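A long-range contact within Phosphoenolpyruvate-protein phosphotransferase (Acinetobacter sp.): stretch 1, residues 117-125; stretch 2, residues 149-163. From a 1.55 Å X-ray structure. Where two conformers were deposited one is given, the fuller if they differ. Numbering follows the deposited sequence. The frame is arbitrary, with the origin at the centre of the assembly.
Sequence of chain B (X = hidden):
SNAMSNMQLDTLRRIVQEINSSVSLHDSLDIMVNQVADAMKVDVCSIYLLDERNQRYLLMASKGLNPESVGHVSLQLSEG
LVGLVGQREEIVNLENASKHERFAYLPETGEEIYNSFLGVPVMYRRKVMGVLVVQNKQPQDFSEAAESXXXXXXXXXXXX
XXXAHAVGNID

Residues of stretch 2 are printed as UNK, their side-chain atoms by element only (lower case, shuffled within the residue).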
# COMPACT_ATOMS: atom_id res chain seq x y z
N PHE B 117 -17.57 10.54 10.81
CA PHE B 117 -16.99 10.56 9.47
C PHE B 117 -15.48 10.44 9.62
O PHE B 117 -14.87 11.22 10.32
CB PHE B 117 -17.29 11.89 8.79
CG PHE B 117 -16.66 12.05 7.43
CD1 PHE B 117 -15.39 12.59 7.31
CD2 PHE B 117 -17.31 11.66 6.27
CE1 PHE B 117 -14.81 12.77 6.10
CE2 PHE B 117 -16.72 11.83 5.02
CZ PHE B 117 -15.47 12.36 4.94
N LEU B 118 -14.92 9.48 8.92
CA LEU B 118 -13.48 9.30 8.85
C LEU B 118 -13.09 9.17 7.39
O LEU B 118 -13.39 8.17 6.74
CB LEU B 118 -13.06 8.07 9.65
CG LEU B 118 -11.64 7.55 9.51
CD1 LEU B 118 -10.58 8.61 9.69
CD2 LEU B 118 -11.41 6.39 10.52
N GLY B 119 -12.50 10.23 6.85
CA GLY B 119 -12.14 10.28 5.41
C GLY B 119 -10.63 10.28 5.27
O GLY B 119 -9.94 11.01 6.02
N VAL B 120 -10.12 9.45 4.35
CA VAL B 120 -8.71 9.23 4.20
C VAL B 120 -8.37 9.41 2.71
O VAL B 120 -9.02 8.81 1.85
CB VAL B 120 -8.31 7.82 4.66
CG1 VAL B 120 -6.82 7.66 4.54
CG2 VAL B 120 -8.78 7.58 6.08
N PRO B 121 -7.40 10.27 2.41
CA PRO B 121 -7.10 10.46 0.98
C PRO B 121 -6.30 9.30 0.42
O PRO B 121 -5.42 8.75 1.10
CB PRO B 121 -6.25 11.70 1.00
CG PRO B 121 -5.60 11.68 2.32
CD PRO B 121 -6.55 11.09 3.27
N VAL B 122 -6.57 8.97 -0.84
CA VAL B 122 -5.81 7.96 -1.60
C VAL B 122 -4.93 8.80 -2.51
O VAL B 122 -5.43 9.50 -3.39
CB VAL B 122 -6.73 7.00 -2.38
CG1 VAL B 122 -5.86 5.96 -3.05
CG2 VAL B 122 -7.77 6.35 -1.47
N MSE B 123 -3.62 8.76 -2.23
CA MSE B 123 -2.61 9.59 -2.89
C MSE B 123 -1.57 8.74 -3.63
O MSE B 123 -1.03 7.82 -3.03
CB MSE B 123 -1.85 10.40 -1.85
CG MSE B 123 -2.70 11.27 -0.94
SE MSE B 123 -3.68 12.70 -1.81
CE MSE B 123 -2.08 13.58 -2.58
N TYR B 124 -1.30 9.07 -4.88
CA TYR B 124 -0.25 8.42 -5.66
C TYR B 124 0.60 9.49 -6.32
O TYR B 124 0.09 10.32 -7.03
CB TYR B 124 -0.81 7.53 -6.75
CG TYR B 124 0.22 6.77 -7.49
CD1 TYR B 124 0.75 5.58 -6.98
CD2 TYR B 124 0.70 7.23 -8.71
CE1 TYR B 124 1.72 4.89 -7.66
CE2 TYR B 124 1.69 6.53 -9.38
CZ TYR B 124 2.16 5.37 -8.86
OH TYR B 124 3.13 4.70 -9.59
N ARG B 125 1.90 9.46 -6.09
CA ARG B 125 2.80 10.41 -6.72
C ARG B 125 2.29 11.84 -6.60
O ARG B 125 2.26 12.61 -7.60
CB ARG B 125 2.99 10.06 -8.18
CG ARG B 125 4.19 10.79 -8.74
CD ARG B 125 5.14 9.97 -9.58
NE ARG B 125 5.37 8.62 -9.08
CZ ARG B 125 5.64 7.59 -9.88
NH1 ARG B 125 5.74 7.77 -11.21
NH2 ARG B 125 5.82 6.37 -9.36
N UNK B 149 -4.00 2.02 9.91
CA UNK B 149 -4.53 0.90 9.14
C UNK B 149 -5.06 1.38 7.81
O UNK B 149 -4.73 0.84 6.75
c UNK B 149 -6.71 -3.09 8.51
c UNK B 149 -7.83 -0.65 9.16
c UNK B 149 -6.46 -0.83 9.34
c UNK B 149 -5.61 0.23 10.02
c UNK B 149 -8.06 -2.88 8.28
c UNK B 149 -5.93 -2.06 9.05
c UNK B 149 -8.63 -1.67 8.62
N UNK B 150 -5.93 2.39 7.86
CA UNK B 150 -6.56 2.88 6.64
C UNK B 150 -5.56 3.55 5.73
O UNK B 150 -5.66 3.41 4.51
c UNK B 150 -9.92 4.26 8.06
c UNK B 150 -7.71 3.83 6.97
c UNK B 150 -8.88 3.20 7.72
c UNK B 150 -9.49 2.03 6.94
N UNK B 151 -4.65 4.36 6.29
CA UNK B 151 -3.61 4.98 5.45
C UNK B 151 -2.83 3.92 4.66
O UNK B 151 -2.55 4.07 3.47
c UNK B 151 -1.44 6.32 5.51
c UNK B 151 -3.51 7.14 6.73
c UNK B 151 -2.71 5.92 6.27
N UNK B 152 -2.46 2.83 5.33
CA UNK B 152 -1.66 1.79 4.70
C UNK B 152 -2.44 1.09 3.58
O UNK B 152 -1.92 0.92 2.47
o UNK B 152 -0.37 1.54 6.74
c UNK B 152 -0.28 -0.28 5.06
c UNK B 152 -1.14 0.81 5.76
N UNK B 153 -3.71 0.74 3.83
CA UNK B 153 -4.53 0.17 2.77
C UNK B 153 -4.73 1.15 1.64
O UNK B 153 -4.71 0.78 0.46
c UNK B 153 -5.50 -2.77 3.35
c UNK B 153 -5.79 -1.52 4.18
c UNK B 153 -5.88 -0.27 3.34
c UNK B 153 -7.08 -1.69 5.02
N UNK B 154 -4.95 2.43 1.96
CA UNK B 154 -5.15 3.37 0.87
C UNK B 154 -3.88 3.47 -0.01
O UNK B 154 -3.95 3.63 -1.24
s UNK B 154 -7.24 4.85 1.93
c UNK B 154 -5.53 4.74 1.39
N UNK B 155 -2.70 3.38 0.63
CA UNK B 155 -1.44 3.49 -0.11
C UNK B 155 -1.28 2.29 -1.03
O UNK B 155 -0.75 2.43 -2.17
c UNK B 155 -0.31 3.53 0.86
N UNK B 156 -1.76 1.14 -0.61
CA UNK B 156 -1.74 -0.03 -1.49
C UNK B 156 -2.66 0.19 -2.67
O UNK B 156 -2.29 -0.03 -3.86
o UNK B 156 -3.17 -3.73 0.06
c UNK B 156 -2.64 -3.75 -1.06
n UNK B 156 -2.47 -4.86 -1.74
c UNK B 156 -2.18 -2.49 -1.71
c UNK B 156 -2.17 -1.30 -0.78
N UNK B 157 -3.88 0.67 -2.40
CA UNK B 157 -4.82 0.89 -3.51
C UNK B 157 -4.35 1.99 -4.42
O UNK B 157 -4.68 2.00 -5.60
c UNK B 157 -8.33 0.57 -1.97
c UNK B 157 -6.24 1.18 -3.02
c UNK B 157 -7.04 0.00 -2.49
c UNK B 157 -7.27 -1.10 -3.49
N UNK B 158 -3.57 2.93 -3.91
CA UNK B 158 -3.18 4.06 -4.76
C UNK B 158 -2.49 3.62 -6.04
O UNK B 158 -2.76 4.16 -7.13
c UNK B 158 -2.34 5.06 -3.98
o UNK B 158 -1.02 4.61 -3.79
N UNK B 159 -1.61 2.61 -5.95
CA UNK B 159 -0.94 2.10 -7.13
C UNK B 159 -1.78 1.20 -7.99
O UNK B 159 -1.63 1.21 -9.19
N UNK B 160 -2.68 0.43 -7.38
CA UNK B 160 -3.66 -0.34 -8.14
C UNK B 160 -4.49 0.63 -9.00
O UNK B 160 -4.75 0.38 -10.18
c UNK B 160 -4.58 -1.13 -7.20
c UNK B 160 -3.79 -2.15 -6.34
c UNK B 160 -5.60 -1.88 -8.02
N UNK B 161 -4.93 1.74 -8.40
CA UNK B 161 -5.72 2.73 -9.12
C UNK B 161 -4.91 3.41 -10.21
O UNK B 161 -5.33 3.51 -11.37
c UNK B 161 -7.52 3.92 -5.89
c UNK B 161 -7.30 3.09 -7.19
c UNK B 161 -7.01 4.88 -8.90
c UNK B 161 -6.31 3.75 -8.15
N UNK B 162 -3.70 3.88 -9.85
CA UNK B 162 -2.82 4.48 -10.86
C UNK B 162 -2.56 3.52 -12.06
O UNK B 162 -2.64 3.91 -13.22
c UNK B 162 -1.48 4.89 -10.22
N UNK B 163 -2.31 2.26 -11.76
CA UNK B 163 -2.08 1.27 -12.80
C UNK B 163 -3.33 1.14 -13.69
O UNK B 163 -3.21 1.12 -14.91
c UNK B 163 -1.70 -0.05 -12.15
c UNK B 163 -0.53 -1.32 -14.10
n UNK B 163 -0.83 -2.48 -14.77
c UNK B 163 -1.96 -2.96 -14.29
n UNK B 163 -2.37 -2.19 -13.30
c UNK B 163 -1.49 -1.14 -13.16

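Position 149 carries one carbon and then a six-carbon ring, out of reach of the strand: Phe149. Position 150 has four carbons forked at the second and points toward the strand, its CB 4.0 Å from Val120 CG2; this is Leu150, whose CD1 lies 3.6 Å from Leu118 CD2. At 151 one carbon carries two more, set sideways, which gives Val151, with CG2 4.0 Å from Val120 CG1. At 152 one carbon bears an oxygen and a carbon, far from the strand: Thr152. Position 153, four carbons forked at the second, is also out of reach and is Leu153.

Position 154 holds a carbon and then a sulfur, aimed at the strand between two valines. It is Cys154, whose SG sits 3.9 Å from Val120 CG1 and 3.8 Å from Val122 CG2. Position 155 has a single carbon pointing away, hence Ala155. At 156 three carbons end in one oxygen and one nitrogen, again directed away; an amide of this length is Gln156. Position 157, four carbons forked at the second, stands sideways and barely meets Val122: Leu157.

At 158 a carbon carries one oxygen, and CB comes within 3.2 Å of Met123 O. This is Ser158; its OG donates to Ala155 O at 2.7 Å, so the hydroxyl is satisfied within the helix while lying near the plane of the Tyr124 ring, at its edge. Position 159 has no side-chain atoms and is Gly159, its CA 3.9 Å from Tyr124 CD1. Position 160, one carbon carrying two, points away: Val160. At 161 four carbons fork at the first, one arm two carbons long, identifying Ile161; its CB stands sideways, but CD1 comes to 3.9 Å from Val122 CG1. Position 162 is one carbon over a face of the Tyr124 ring: Ala162, with CB 3.5 Å from Tyr124 CD2 in a CH-pi contact. Position 163 has a carbon and a five-membered ring of three carbons and two nitrogens whose end leads away, so it is His163.

The contact works by packing, with no hydrogen bond between the stretches. Helix and strand cross at 45°, with axes 7.0 Å apart at their closest. Positions 150, 154, 158 and 162, one every four residues, face the strand, and Leu118, Val120, Val122 and Tyr124 alternate along it to meet them. Small residues permit the close fit: CA of Val122 and Cys154 are 5.3 Å apart, as are those of Tyr124 and Ser158, while at Ala162 a lone methyl fills the space over the tyrosine ring.

Stretch 2 (149-163) FLVTLCAQLSGVIAH
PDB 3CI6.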